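PATF (Prochloron didemni, PDB 4BG2) probably takes part in patellamide biosynthesis as a member of the cyanobactin prenyltransferase family, although its precise activity is uncertain. Local coordinates at residues A[95-100]-A[180-186]; A[187-192]-A[232-238]; A[11-15]-A[41-47]; A[19-23]-A[38-42]. One frame throughout, in Å; residues are numbered along the deposited sequence.

Interaction 1 of 4, residues A[95-100]-A[180-186]; sequences GVRINR and LFFDGRS
A beta hairpin of the ten-stranded antiparallel barrel, the core of the ABBA fold of these prenyltransferases, meets the loop between helices 79-91 and 101-110. Strand 173-181 turns towards strand 186-194 through a type I turn from Phe-181 to Gly-184. Gly-184 (phi 99°, psi -8°) forms a G1 bulge, and Phe-181 N bonds to Arg-185 O at 2.8 Å. Residues 96-99 of the loop are extended. They run beside the turn with Arg-97 bridged to Asp-183, CA to CA 5.3 Å. Arg-97 N donates to Phe-182 O at 2.8 Å.

Phe-182 is the residue most covered. Its chi1 is m (-62°), and its ring meets Val-96 CG1 and Ile-98 CD1. Ile-98 CD1 is 3.3 Å from Phe-182 CD1. Ile-98 is m,m. Its CB points away, but its tip returns to the turn, and Ile-98 CG2 touches Leu-180 CD2 at 3.6 Å. Ile-90 of helix 79-91 also packs on Phe-182 and Val-96.

Asn-99 (chi1 t) lays its CB 3.4 Å from Gly-184 O. Its OD1 turns to Asp-101 N. Water 2 joins Asn-99 O (3.1 Å) to Ser-186 OG (2.9 Å). Water 1 accepts from Asn-99 N at 2.8 Å and donates to Phe-181 O at 2.7 Å and to Arg-185 O at 2.8 Å.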
loop_
_atom_site.group_PDB
_atom_site.type_symbol
_atom_site.label_atom_id
_atom_site.label_comp_id
_atom_site.label_asym_id
_atom_site.label_seq_id
_atom_site.Cartn_x
_atom_site.Cartn_y
_atom_site.Cartn_z
ATOM N N GLY A 95 19.262 -3.852 -16.928
ATOM C CA GLY A 95 19.528 -4.425 -15.628
ATOM C C GLY A 95 18.276 -4.592 -14.813
ATOM O O GLY A 95 18.353 -5.019 -13.668
ATOM N N VAL A 96 17.127 -4.249 -15.398
ATOM C CA VAL A 96 15.849 -4.375 -14.726
ATOM C C VAL A 96 15.033 -5.442 -15.444
ATOM O O VAL A 96 14.956 -5.472 -16.657
ATOM C CB VAL A 96 15.060 -3.041 -14.677
ATOM C CG1 VAL A 96 13.620 -3.285 -14.264
ATOM C CG2 VAL A 96 15.723 -2.065 -13.716
ATOM N N ARG A 97 14.433 -6.319 -14.660
ATOM C CA ARG A 97 13.630 -7.381 -15.187
ATOM C C ARG A 97 12.350 -7.410 -14.357
ATOM O O ARG A 97 12.396 -7.366 -13.112
ATOM C CB ARG A 97 14.399 -8.684 -15.089
ATOM C CG ARG A 97 13.659 -9.864 -15.657
ATOM C CD ARG A 97 14.629 -10.988 -15.943
ATOM N NE ARG A 97 13.948 -12.223 -16.289
ATOM C CZ ARG A 97 14.555 -13.253 -16.862
ATOM N NH1 ARG A 97 15.849 -13.191 -17.163
ATOM N NH2 ARG A 97 13.863 -14.349 -17.139
ATOM N N ILE A 98 11.216 -7.417 -15.052
ATOM C CA ILE A 98 9.930 -7.341 -14.411
ATOM C C ILE A 98 9.072 -8.520 -14.860
ATOM O O ILE A 98 8.806 -8.671 -16.039
ATOM C CB ILE A 98 9.212 -6.022 -14.799
ATOM C CG1 ILE A 98 9.943 -4.806 -14.249
ATOM C CG2 ILE A 98 7.785 -6.010 -14.293
ATOM C CD1 ILE A 98 9.936 -4.704 -12.746
ATOM N N ASN A 99 8.605 -9.317 -13.908
ATOM C CA ASN A 99 7.625 -10.346 -14.200
ATOM C C ASN A 99 6.246 -9.800 -13.945
ATOM O O ASN A 99 5.789 -9.728 -12.783
ATOM C CB ASN A 99 7.861 -11.608 -13.373
ATOM C CG ASN A 99 6.953 -12.755 -13.787
ATOM O OD1 ASN A 99 5.961 -12.571 -14.488
ATOM N ND2 ASN A 99 7.296 -13.941 -13.353
ATOM N N ARG A 100 5.569 -9.427 -15.029
ATOM C CA ARG A 100 4.246 -8.838 -14.919
ATOM C C ARG A 100 3.101 -9.825 -15.189
ATOM O O ARG A 100 1.971 -9.415 -15.293
ATOM C CB ARG A 100 4.127 -7.590 -15.815
ATOM C CG ARG A 100 4.433 -7.740 -17.302
ATOM C CD ARG A 100 4.043 -6.470 -18.040
ATOM N NE ARG A 100 5.207 -5.653 -18.322
ATOM C CZ ARG A 100 5.203 -4.470 -18.939
ATOM N NH1 ARG A 100 4.083 -3.889 -19.353
ATOM N NH2 ARG A 100 6.364 -3.854 -19.127
ATOM N N LEU A 180 6.240 -6.030 -7.936
ATOM C CA LEU A 180 7.093 -6.475 -9.026
ATOM C C LEU A 180 8.504 -5.997 -8.833
ATOM O O LEU A 180 8.817 -4.847 -9.118
ATOM C CB LEU A 180 6.547 -5.963 -10.361
ATOM C CG LEU A 180 5.153 -6.477 -10.765
ATOM C CD1 LEU A 180 4.060 -5.869 -9.912
ATOM C CD2 LEU A 180 4.876 -6.145 -12.218
ATOM N N PHE A 181 9.361 -6.890 -8.357
ATOM C CA PHE A 181 10.736 -6.555 -8.093
ATOM C C PHE A 181 11.552 -6.539 -9.383
ATOM O O PHE A 181 11.265 -7.278 -10.343
ATOM C CB PHE A 181 11.340 -7.521 -7.095
ATOM C CG PHE A 181 10.735 -7.446 -5.721
ATOM C CD1 PHE A 181 11.199 -6.523 -4.794
ATOM C CD2 PHE A 181 9.738 -8.333 -5.330
ATOM C CE1 PHE A 181 10.686 -6.482 -3.509
ATOM C CE2 PHE A 181 9.220 -8.296 -4.044
ATOM C CZ PHE A 181 9.690 -7.360 -3.132
ATOM N N PHE A 182 12.611 -5.739 -9.372
ATOM C CA PHE A 182 13.407 -5.507 -10.573
ATOM C C PHE A 182 14.400 -6.630 -10.882
ATOM O O PHE A 182 15.036 -6.604 -11.913
ATOM C CB PHE A 182 14.136 -4.170 -10.485
ATOM C CG PHE A 182 13.228 -2.986 -10.384
ATOM C CD1 PHE A 182 11.878 -3.092 -10.646
ATOM C CD2 PHE A 182 13.734 -1.757 -10.059
ATOM C CE1 PHE A 182 11.039 -2.004 -10.551
ATOM C CE2 PHE A 182 12.915 -0.652 -9.990
ATOM C CZ PHE A 182 11.559 -0.774 -10.230
ATOM N N ASP A 183 14.487 -7.634 -10.015
ATOM C CA ASP A 183 15.221 -8.858 -10.327
ATOM C C ASP A 183 14.342 -9.972 -10.891
ATOM O O ASP A 183 14.806 -11.102 -11.057
ATOM C CB ASP A 183 15.926 -9.382 -9.076
ATOM C CG ASP A 183 14.972 -9.775 -7.984
ATOM O OD1 ASP A 183 13.733 -9.555 -8.113
ATOM O OD2 ASP A 183 15.463 -10.286 -6.948
ATOM N N GLY A 184 13.078 -9.688 -11.168
ATOM C CA GLY A 184 12.191 -10.682 -11.766
ATOM C C GLY A 184 11.274 -11.389 -10.762
ATOM O O GLY A 184 10.374 -12.096 -11.163
ATOM N N ARG A 185 11.458 -11.170 -9.462
ATOM C CA ARG A 185 10.505 -11.697 -8.474
ATOM C C ARG A 185 9.224 -10.884 -8.454
ATOM O O ARG A 185 9.240 -9.664 -8.584
ATOM C CB ARG A 185 11.085 -11.665 -7.085
ATOM C CG ARG A 185 12.079 -12.762 -6.803
ATOM C CD ARG A 185 12.580 -12.618 -5.370
ATOM N NE ARG A 185 13.320 -11.373 -5.236
ATOM C CZ ARG A 185 13.062 -10.403 -4.364
ATOM N NH1 ARG A 185 12.092 -10.507 -3.470
ATOM N NH2 ARG A 185 13.809 -9.313 -4.394
ATOM N N SER A 186 8.109 -11.558 -8.261
ATOM C CA SER A 186 6.832 -10.891 -8.129
ATOM C C SER A 186 6.052 -11.531 -7.002
ATOM O O SER A 186 6.287 -12.680 -6.667
ATOM C CB SER A 186 6.069 -10.925 -9.454
ATOM O OG SER A 186 5.662 -12.265 -9.750
HETATM O O HOH W 1 9.147 -8.627 -11.226
HETATM O O HOH W 2 3.938 -12.080 -12.085
#

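Interaction 2 of 4, residues A[187-192]-A[232-238]; sequences RVDLGP and AFFSKTR
Segment 187-192 is strand and runs antiparallel to the first residues of 232-238. Leu-190 and Phe-234 form a hydrogen-bonded pair with CA atoms 5.2 Å apart. Both backbone bonds of the pair are made: Leu-190 N to Phe-234 O at 2.8 Å and Phe-234 N to Leu-190 O at 2.9 Å. Further along, Ala-232 N donates to Pro-192 O at 3.1 Å. Towards the other end Ser-235 (chi1 t) donates from OG to Val-188 O at 2.7 Å. Ser-235 OG also receives water 3 at 2.9 Å, which accepts from Val-188 N at 3.0 Å. Asp-157 OD1 hydrogen-bonds to the same hydroxyl, and Thr-237 N gives Ser-235 OG a weak bond, 3.2 Å.

These segments join neighbouring strands 186-194 and 229-233 of the antiparallel ABBA barrel. Gly-191 suits the close approach of Phe-233, since a CB here would clash with its ring. Pro-192 CG lies 4.0 Å from Phe-234 CE1, at the ring edge. Helix 163-172 packs against both side chains.

A type I turn, Ser-235 to Arg-238, brings Arg-238 to Asp-189. Asp-189 lies between two arginines in a salt-bridge network. Arg-238 NE donates to Asp-189 OD1 (3.1 Å) and Arg-238 NH2 to Asp-189 OD2 (2.9 Å). Arg-187 NE and NH2 donate to Asp-189 OD1 (3.0 Å) and OD2 (2.8 Å). The shared carboxylate brings Arg-187 NH2 within 3.1 Å of Arg-238 NH2. Glu-179 takes Arg-187 NH1 in a salt bridge.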
loop_
_atom_site.group_PDB
_atom_site.type_symbol
_atom_site.label_atom_id
_atom_site.label_comp_id
_atom_site.label_asym_id
_atom_site.label_seq_id
_atom_site.Cartn_x
_atom_site.Cartn_y
_atom_site.Cartn_z
ATOM N N ARG A 187 5.129 -10.778 -6.410
ATOM C CA ARG A 187 4.316 -11.260 -5.323
ATOM C C ARG A 187 2.905 -10.711 -5.450
ATOM O O ARG A 187 2.687 -9.624 -5.973
ATOM C CB ARG A 187 4.920 -10.850 -3.962
ATOM C CG ARG A 187 4.326 -11.570 -2.754
ATOM C CD ARG A 187 4.884 -11.050 -1.408
ATOM N NE ARG A 187 4.352 -9.730 -1.148
ATOM C CZ ARG A 187 5.024 -8.589 -1.291
ATOM N NH1 ARG A 187 6.311 -8.572 -1.612
ATOM N NH2 ARG A 187 4.391 -7.447 -1.088
ATOM N N VAL A 188 1.964 -11.495 -4.948
ATOM C CA VAL A 188 0.577 -11.131 -4.875
ATOM C C VAL A 188 0.204 -11.149 -3.373
ATOM O O VAL A 188 0.418 -12.141 -2.693
ATOM C CB VAL A 188 -0.314 -12.123 -5.666
ATOM C CG1 VAL A 188 -1.770 -11.732 -5.606
ATOM C CG2 VAL A 188 0.126 -12.210 -7.120
ATOM N N ASP A 189 -0.350 -10.033 -2.899
ATOM C CA ASP A 189 -0.822 -9.879 -1.541
ATOM C C ASP A 189 -2.357 -9.844 -1.554
ATOM O O ASP A 189 -2.943 -9.042 -2.257
ATOM C CB ASP A 189 -0.292 -8.559 -0.951
ATOM C CG ASP A 189 1.102 -8.690 -0.341
ATOM O OD1 ASP A 189 1.573 -9.831 -0.097
ATOM O OD2 ASP A 189 1.743 -7.646 -0.108
ATOM N N LEU A 190 -2.999 -10.713 -0.772
ATOM C CA LEU A 190 -4.448 -10.652 -0.545
ATOM C C LEU A 190 -4.758 -9.954 0.758
ATOM O O LEU A 190 -4.213 -10.311 1.804
ATOM C CB LEU A 190 -5.080 -12.040 -0.553
ATOM C CG LEU A 190 -5.455 -12.459 -1.975
ATOM C CD1 LEU A 190 -4.287 -13.210 -2.583
ATOM C CD2 LEU A 190 -6.739 -13.277 -2.029
ATOM N N GLY A 191 -5.619 -8.941 0.677
ATOM C CA GLY A 191 -5.757 -7.955 1.744
ATOM C C GLY A 191 -7.163 -7.871 2.288
ATOM O O GLY A 191 -7.885 -6.938 1.974
ATOM N N PRO A 192 -7.570 -8.870 3.074
ATOM C CA PRO A 192 -8.809 -8.715 3.797
ATOM C C PRO A 192 -8.738 -7.554 4.795
ATOM O O PRO A 192 -7.691 -7.318 5.411
ATOM C CB PRO A 192 -8.965 -10.056 4.525
ATOM C CG PRO A 192 -7.593 -10.556 4.666
ATOM C CD PRO A 192 -6.934 -10.156 3.367
ATOM N N ALA A 232 -5.004 -7.147 6.910
ATOM C CA ALA A 232 -3.922 -8.083 6.965
ATOM C C ALA A 232 -3.608 -8.489 5.535
ATOM O O ALA A 232 -4.532 -8.794 4.775
ATOM C CB ALA A 232 -4.323 -9.293 7.785
ATOM N N PHE A 233 -2.336 -8.514 5.169
ATOM C CA PHE A 233 -1.957 -9.050 3.875
ATOM C C PHE A 233 -1.393 -10.449 3.987
ATOM O O PHE A 233 -0.397 -10.672 4.658
ATOM C CB PHE A 233 -0.944 -8.144 3.174
ATOM C CG PHE A 233 -1.547 -6.959 2.487
ATOM C CD1 PHE A 233 -2.516 -7.113 1.519
ATOM C CD2 PHE A 233 -1.085 -5.682 2.761
ATOM C CE1 PHE A 233 -3.030 -6.011 0.860
ATOM C CE2 PHE A 233 -1.597 -4.572 2.117
ATOM C CZ PHE A 233 -2.587 -4.735 1.177
ATOM N N PHE A 234 -2.055 -11.394 3.335
ATOM C CA PHE A 234 -1.554 -12.754 3.193
ATOM C C PHE A 234 -0.938 -12.986 1.801
ATOM O O PHE A 234 -1.386 -12.420 0.799
ATOM C CB PHE A 234 -2.703 -13.721 3.411
ATOM C CG PHE A 234 -3.265 -13.673 4.815
ATOM C CD1 PHE A 234 -4.175 -12.703 5.171
ATOM C CD2 PHE A 234 -2.836 -14.573 5.770
ATOM C CE1 PHE A 234 -4.676 -12.641 6.464
ATOM C CE2 PHE A 234 -3.322 -14.524 7.063
ATOM C CZ PHE A 234 -4.238 -13.553 7.412
ATOM N N SER A 235 0.079 -13.836 1.748
ATOM C CA SER A 235 0.697 -14.220 0.486
ATOM C C SER A 235 1.370 -15.555 0.659
ATOM O O SER A 235 1.879 -15.853 1.730
ATOM C CB SER A 235 1.777 -13.200 0.069
ATOM O OG SER A 235 2.285 -13.450 -1.248
ATOM N N LYS A 236 1.453 -16.312 -0.431
ATOM C CA LYS A 236 2.300 -17.509 -0.485
ATOM C C LYS A 236 3.738 -17.176 -0.073
ATOM O O LYS A 236 4.475 -18.028 0.369
ATOM C CB LYS A 236 2.403 -18.045 -1.909
ATOM C CG LYS A 236 2.975 -19.453 -1.996
ATOM C CD LYS A 236 3.019 -19.914 -3.441
ATOM C CE LYS A 236 3.485 -21.360 -3.565
ATOM N NZ LYS A 236 4.954 -21.503 -3.296
ATOM N N THR A 237 4.146 -15.934 -0.305
ATOM C CA THR A 237 5.498 -15.495 -0.075
ATOM C C THR A 237 5.732 -15.108 1.378
ATOM O O THR A 237 6.873 -14.918 1.787
ATOM C CB THR A 237 5.779 -14.292 -0.979
ATOM O OG1 THR A 237 5.900 -14.745 -2.337
ATOM C CG2 THR A 237 7.025 -13.575 -0.568
ATOM N N ARG A 238 4.667 -15.027 2.166
ATOM C CA ARG A 238 4.766 -14.571 3.546
ATOM C C ARG A 238 4.515 -15.719 4.513
ATOM O O ARG A 238 3.481 -16.409 4.450
ATOM C CB ARG A 238 3.738 -13.486 3.794
ATOM C CG ARG A 238 4.046 -12.181 3.098
ATOM C CD ARG A 238 2.972 -11.160 3.436
ATOM N NE ARG A 238 3.048 -9.958 2.590
ATOM C CZ ARG A 238 3.785 -8.874 2.838
ATOM N NH1 ARG A 238 4.540 -8.812 3.939
ATOM N NH2 ARG A 238 3.771 -7.838 1.974
HETATM O O HOH W 3 2.386 -14.320 -3.980
#

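Interaction 3 of 4, residues A[11-15]-A[41-47]; sequences RKDRR and ILEIEGS
Arg-15 pushes its guanidinium into the bend of 41-47, where its edge faces the backbone oxygens of Ile-41, Ile-44 and Gly-46. It is buried, and it has the largest area covered by this contact in the helical segment 11-15, 106 Å². Arg-15 NH1 donates twice, to Ile-41 O and to Ile-44 O, each at 2.8 Å. Arg-15 NE has a separate partner, a salt bridge to Asp-304.

One turn earlier Lys-12 points the same way. Its chi1 is m and the rest of the chain is fully extended. Lys-12 CB lies 4.0 Å from Leu-42 CD2, and Lys-12 CE is 3.2 Å from Leu-42 O. Its end forms a salt bridge, Lys-12 NZ to Glu-45 OE2 at 3.2 Å. Asn-8 binds the other carboxylate oxygen of Glu-45.

Arg-11 lays a guanidinium face over the Gly-46 and Ser-47 backbone. Arg-11 CD is 3.7 Å from Gly-46 O. Its strongest polar partner is Glu-305. Gly-46 adopts phi 86°, psi -158°, so a CB would jam against the carbonyl oxygen before it. The nearest CA pair is Lys-12 with Leu-42, 5.8 Å. Arg-15 thus binds carbonyls, and Lys-12 a carboxylate, where helix 34-42 gives way to strand 48-57, a helix-to-strand junction at the outer helical layer of the ABBA barrel.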
loop_
_atom_site.group_PDB
_atom_site.type_symbol
_atom_site.label_atom_id
_atom_site.label_comp_id
_atom_site.label_asym_id
_atom_site.label_seq_id
_atom_site.Cartn_x
_atom_site.Cartn_y
_atom_site.Cartn_z
ATOM N N ARG A 11 -3.206 21.028 -7.684
ATOM C CA ARG A 11 -3.140 19.652 -7.185
ATOM C C ARG A 11 -1.843 18.961 -7.616
ATOM O O ARG A 11 -1.187 18.300 -6.807
ATOM C CB ARG A 11 -4.274 18.821 -7.723
ATOM C CG ARG A 11 -5.633 19.160 -7.187
ATOM C CD ARG A 11 -6.583 18.666 -8.241
ATOM N NE ARG A 11 -7.969 18.615 -7.828
ATOM C CZ ARG A 11 -8.970 18.542 -8.693
ATOM N NH1 ARG A 11 -8.725 18.516 -10.004
ATOM N NH2 ARG A 11 -10.217 18.475 -8.245
ATOM N N LYS A 12 -1.503 19.081 -8.898
ATOM C CA LYS A 12 -0.306 18.436 -9.432
ATOM C C LYS A 12 0.963 18.922 -8.760
ATOM O O LYS A 12 1.873 18.128 -8.477
ATOM C CB LYS A 12 -0.209 18.621 -10.953
ATOM C CG LYS A 12 -1.249 17.794 -11.695
ATOM C CD LYS A 12 -1.211 17.995 -13.205
ATOM C CE LYS A 12 -2.283 17.140 -13.865
ATOM N NZ LYS A 12 -2.260 17.258 -15.346
ATOM N N ASP A 13 1.033 20.215 -8.491
ATOM C CA ASP A 13 2.162 20.776 -7.737
ATOM C C ASP A 13 2.210 20.230 -6.311
ATOM O O ASP A 13 3.269 19.878 -5.834
ATOM C CB ASP A 13 2.084 22.308 -7.700
ATOM C CG ASP A 13 2.180 22.934 -9.079
ATOM O OD1 ASP A 13 3.026 22.498 -9.881
ATOM O OD2 ASP A 13 1.410 23.875 -9.367
ATOM N N ARG A 14 1.066 20.162 -5.632
ATOM C CA ARG A 14 1.039 19.640 -4.250
ATOM C C ARG A 14 1.465 18.167 -4.163
ATOM O O ARG A 14 2.204 17.764 -3.265
ATOM C CB ARG A 14 -0.347 19.803 -3.640
ATOM C CG ARG A 14 -0.617 21.198 -3.114
ATOM C CD ARG A 14 -1.636 21.184 -1.981
ATOM N NE ARG A 14 -2.439 22.401 -1.966
ATOM C CZ ARG A 14 -3.425 22.682 -2.818
ATOM N NH1 ARG A 14 -3.767 21.840 -3.793
ATOM N NH2 ARG A 14 -4.076 23.831 -2.693
ATOM N N ARG A 15 0.976 17.375 -5.110
ATOM C CA ARG A 15 1.352 15.972 -5.248
ATOM C C ARG A 15 2.865 15.801 -5.219
ATOM O O ARG A 15 3.413 14.975 -4.481
ATOM C CB ARG A 15 0.900 15.474 -6.610
ATOM C CG ARG A 15 0.099 14.234 -6.602
ATOM C CD ARG A 15 -0.400 14.035 -8.032
ATOM N NE ARG A 15 -1.699 14.631 -8.227
ATOM C CZ ARG A 15 -2.366 14.618 -9.361
ATOM N NH1 ARG A 15 -1.861 14.030 -10.433
ATOM N NH2 ARG A 15 -3.548 15.207 -9.413
ATOM N N ILE A 41 3.143 10.307 -11.990
ATOM C CA ILE A 41 2.018 10.736 -11.157
ATOM C C ILE A 41 1.476 12.099 -11.542
ATOM O O ILE A 41 0.342 12.429 -11.215
ATOM C CB ILE A 41 2.330 10.728 -9.655
ATOM C CG1 ILE A 41 3.313 11.847 -9.300
ATOM C CG2 ILE A 41 2.786 9.344 -9.220
ATOM C CD1 ILE A 41 3.767 11.800 -7.864
ATOM N N LEU A 42 2.287 12.892 -12.223
ATOM C CA LEU A 42 1.828 14.157 -12.760
ATOM C C LEU A 42 0.799 13.983 -13.871
ATOM O O LEU A 42 0.043 14.903 -14.133
ATOM C CB LEU A 42 3.009 14.977 -13.290
ATOM C CG LEU A 42 3.949 15.578 -12.241
ATOM C CD1 LEU A 42 5.033 16.405 -12.929
ATOM C CD2 LEU A 42 3.170 16.432 -11.262
ATOM N N GLU A 43 0.776 12.812 -14.515
ATOM C CA GLU A 43 -0.182 12.535 -15.573
ATOM C C GLU A 43 -1.539 12.069 -15.077
ATOM O O GLU A 43 -2.469 11.974 -15.865
ATOM C CB GLU A 43 0.368 11.484 -16.537
ATOM C CG GLU A 43 1.647 11.899 -17.244
ATOM C CD GLU A 43 2.044 10.913 -18.336
ATOM O OE1 GLU A 43 1.981 9.685 -18.105
ATOM O OE2 GLU A 43 2.406 11.363 -19.440
ATOM N N ILE A 44 -1.679 11.778 -13.785
ATOM C CA ILE A 44 -2.963 11.335 -13.260
ATOM C C ILE A 44 -3.905 12.523 -13.167
ATOM O O ILE A 44 -3.555 13.564 -12.583
ATOM C CB ILE A 44 -2.834 10.641 -11.895
ATOM C CG1 ILE A 44 -1.910 9.434 -12.023
ATOM C CG2 ILE A 44 -4.201 10.154 -11.411
ATOM C CD1 ILE A 44 -1.462 8.879 -10.700
ATOM N N GLU A 45 -5.092 12.378 -13.764
ATOM C CA GLU A 45 -6.088 13.447 -13.754
ATOM C C GLU A 45 -6.963 13.404 -12.500
ATOM O O GLU A 45 -7.194 12.338 -11.914
ATOM C CB GLU A 45 -6.963 13.409 -15.019
ATOM C CG GLU A 45 -6.276 13.935 -16.287
ATOM C CD GLU A 45 -5.699 15.347 -16.131
ATOM O OE1 GLU A 45 -6.320 16.187 -15.430
ATOM O OE2 GLU A 45 -4.611 15.614 -16.701
ATOM N N GLY A 46 -7.451 14.575 -12.098
ATOM C CA GLY A 46 -8.303 14.700 -10.919
ATOM C C GLY A 46 -7.480 14.853 -9.653
ATOM O O GLY A 46 -6.330 15.249 -9.698
ATOM N N SER A 47 -8.077 14.524 -8.521
ATOM C CA SER A 47 -7.428 14.687 -7.238
ATOM C C SER A 47 -6.865 13.336 -6.816
ATOM O O SER A 47 -7.558 12.321 -6.903
ATOM C CB SER A 47 -8.452 15.178 -6.213
ATOM O OG SER A 47 -7.844 15.399 -4.959
#

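Interaction 4 of 4, residues A[19-23]-A[38-42]; sequences VRTHQ and EEAIL
Glu-38 accepts three hydrogen bonds from segment 19-23. Arg-20 grips it with a two-pronged salt bridge. Arg-20 NH2 donates to Glu-38 OE1 at 2.6 Å, and Arg-20 NE donates to Glu-38 OE2 at 3.1 Å. Gln-23 NE2 adds a bond to the same Glu-38 OE2, 2.9 Å. Glu-38 is m,t, so its chain is stretched towards the other helix. Arg-20 folds its chain (chi1 and chi2 both m) to bring the guanidinium edge to the carboxylate.

The two segments are helical and run nearly antiparallel, at 153°. Their axes come no closer than 13.3 Å, so long side chains must span the gap. The nearest CA pair is Val-19 with Glu-38, 7.9 Å.

Next to the charges lies a small apolar patch. Val-19 (chi1 t) and Ile-41 (chi1 p) both point toward the other helix, and Val-19 CG2 meets Ile-41 CD1 at 3.8 Å. Val-19 CG1 also lies 4.0 Å from Glu-38 OE2. Val-50 of strand 48-57 packs on Val-19, and Val-68 of strand 60-70 packs on Ile-41. This is a helical hairpin of helices 3-25 and 34-42, laid on the outside of the barrel in the helical layer of an ABBA fold.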
loop_
_atom_site.group_PDB
_atom_site.type_symbol
_atom_site.label_atom_id
_atom_site.label_comp_id
_atom_site.label_asym_id
_atom_site.label_seq_id
_atom_site.Cartn_x
_atom_site.Cartn_y
_atom_site.Cartn_z
ATOM N N VAL A 19 5.786 14.225 -2.382
ATOM C CA VAL A 19 6.801 13.245 -2.723
ATOM C C VAL A 19 8.198 13.825 -2.420
ATOM O O VAL A 19 9.040 13.148 -1.829
ATOM C CB VAL A 19 6.663 12.813 -4.195
ATOM C CG1 VAL A 19 7.887 12.067 -4.649
ATOM C CG2 VAL A 19 5.406 11.980 -4.399
ATOM N N ARG A 20 8.431 15.070 -2.792
ATOM C CA ARG A 20 9.739 15.722 -2.544
ATOM C C ARG A 20 10.022 15.936 -1.042
ATOM O O ARG A 20 11.097 15.626 -0.559
ATOM C CB ARG A 20 9.830 17.050 -3.274
ATOM C CG ARG A 20 9.877 16.916 -4.796
ATOM C CD ARG A 20 11.252 16.496 -5.302
ATOM N NE ARG A 20 11.236 16.129 -6.726
ATOM C CZ ARG A 20 11.158 17.005 -7.728
ATOM N NH1 ARG A 20 11.067 18.311 -7.489
ATOM N NH2 ARG A 20 11.156 16.574 -8.984
ATOM N N THR A 21 9.034 16.427 -0.311
ATOM C CA THR A 21 9.180 16.622 1.133
ATOM C C THR A 21 9.536 15.330 1.856
ATOM O O THR A 21 10.359 15.323 2.759
ATOM C CB THR A 21 7.910 17.222 1.715
ATOM O OG1 THR A 21 7.651 18.450 1.031
ATOM C CG2 THR A 21 8.058 17.487 3.226
ATOM N N HIS A 22 8.972 14.218 1.404
ATOM C CA HIS A 22 9.307 12.917 1.974
ATOM C C HIS A 22 10.770 12.512 1.713
ATOM O O HIS A 22 11.473 12.026 2.628
ATOM C CB HIS A 22 8.368 11.873 1.395
ATOM C CG HIS A 22 8.563 10.503 1.950
ATOM N ND1 HIS A 22 8.037 10.115 3.164
ATOM C CD2 HIS A 22 9.210 9.424 1.459
ATOM C CE1 HIS A 22 8.348 8.853 3.393
ATOM N NE2 HIS A 22 9.063 8.410 2.374
ATOM N N GLN A 23 11.217 12.688 0.465
ATOM C CA GLN A 23 12.617 12.440 0.121
ATOM C C GLN A 23 13.554 13.284 0.991
ATOM O O GLN A 23 14.571 12.777 1.470
ATOM C CB GLN A 23 12.900 12.779 -1.347
ATOM C CG GLN A 23 12.258 11.817 -2.330
ATOM C CD GLN A 23 12.268 12.345 -3.759
ATOM O OE1 GLN A 23 13.161 13.111 -4.156
ATOM N NE2 GLN A 23 11.253 11.949 -4.542
ATOM N N GLU A 38 7.871 10.254 -10.542
ATOM C CA GLU A 38 7.404 11.621 -10.385
ATOM C C GLU A 38 6.710 12.091 -11.668
ATOM O O GLU A 38 5.634 12.697 -11.621
ATOM C CB GLU A 38 8.578 12.542 -10.019
ATOM C CG GLU A 38 9.146 12.295 -8.622
ATOM C CD GLU A 38 10.344 13.188 -8.267
ATOM O OE1 GLU A 38 10.796 13.981 -9.117
ATOM O OE2 GLU A 38 10.833 13.119 -7.114
ATOM N N GLU A 39 7.314 11.802 -12.814
ATOM C CA GLU A 39 6.696 12.141 -14.085
ATOM C C GLU A 39 5.371 11.396 -14.243
ATOM O O GLU A 39 4.383 11.966 -14.707
ATOM C CB GLU A 39 7.636 11.827 -15.261
ATOM C CG GLU A 39 8.914 12.644 -15.220
ATOM C CD GLU A 39 9.932 12.284 -16.298
ATOM O OE1 GLU A 39 10.253 11.083 -16.495
ATOM O OE2 GLU A 39 10.432 13.228 -16.950
ATOM N N ALA A 40 5.328 10.130 -13.838
ATOM C CA ALA A 40 4.102 9.346 -14.025
ATOM C C ALA A 40 2.909 9.901 -13.232
ATOM O O ALA A 40 1.781 9.983 -13.752
ATOM C CB ALA A 40 4.338 7.899 -13.694
ATOM N N ILE A 41 3.143 10.307 -11.990
ATOM C CA ILE A 41 2.018 10.736 -11.157
ATOM C C ILE A 41 1.476 12.099 -11.542
ATOM O O ILE A 41 0.342 12.429 -11.215
ATOM C CB ILE A 41 2.330 10.728 -9.655
ATOM C CG1 ILE A 41 3.313 11.847 -9.300
ATOM C CG2 ILE A 41 2.786 9.344 -9.220
ATOM C CD1 ILE A 41 3.767 11.800 -7.864
ATOM N N LEU A 42 2.287 12.892 -12.223
ATOM C CA LEU A 42 1.828 14.157 -12.760
ATOM C C LEU A 42 0.799 13.983 -13.871
ATOM O O LEU A 42 0.043 14.903 -14.133
ATOM C CB LEU A 42 3.009 14.977 -13.290
ATOM C CG LEU A 42 3.949 15.578 -12.241
ATOM C CD1 LEU A 42 5.033 16.405 -12.929
ATOM C CD2 LEU A 42 3.170 16.432 -11.262
#

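In the fold
Interactions 3 and 4 hold the same two helices, 3-25 and 34-42. They share Ile-41 and Leu-42, and their centres are 10 Å apart. Interaction 4 is buried and interaction 3 partly so. Both rely on charged side chains of helix 3-25, which reach Glu-38 on helix 34-42 in interaction 4 and mainly the loop after that helix in interaction 3. Interaction 2 lies deepest and on the opposite side of the chain's centre from interactions 3 and 4. It combines barrel-strand backbone bonds with a salt-bridge network. Interaction 1 is partly buried and mixes apolar contacts with water bridges at a hairpin turn. It touches interaction 2 through Phe-181 CE2 and Arg-187 NH1, 3.8 Å apart.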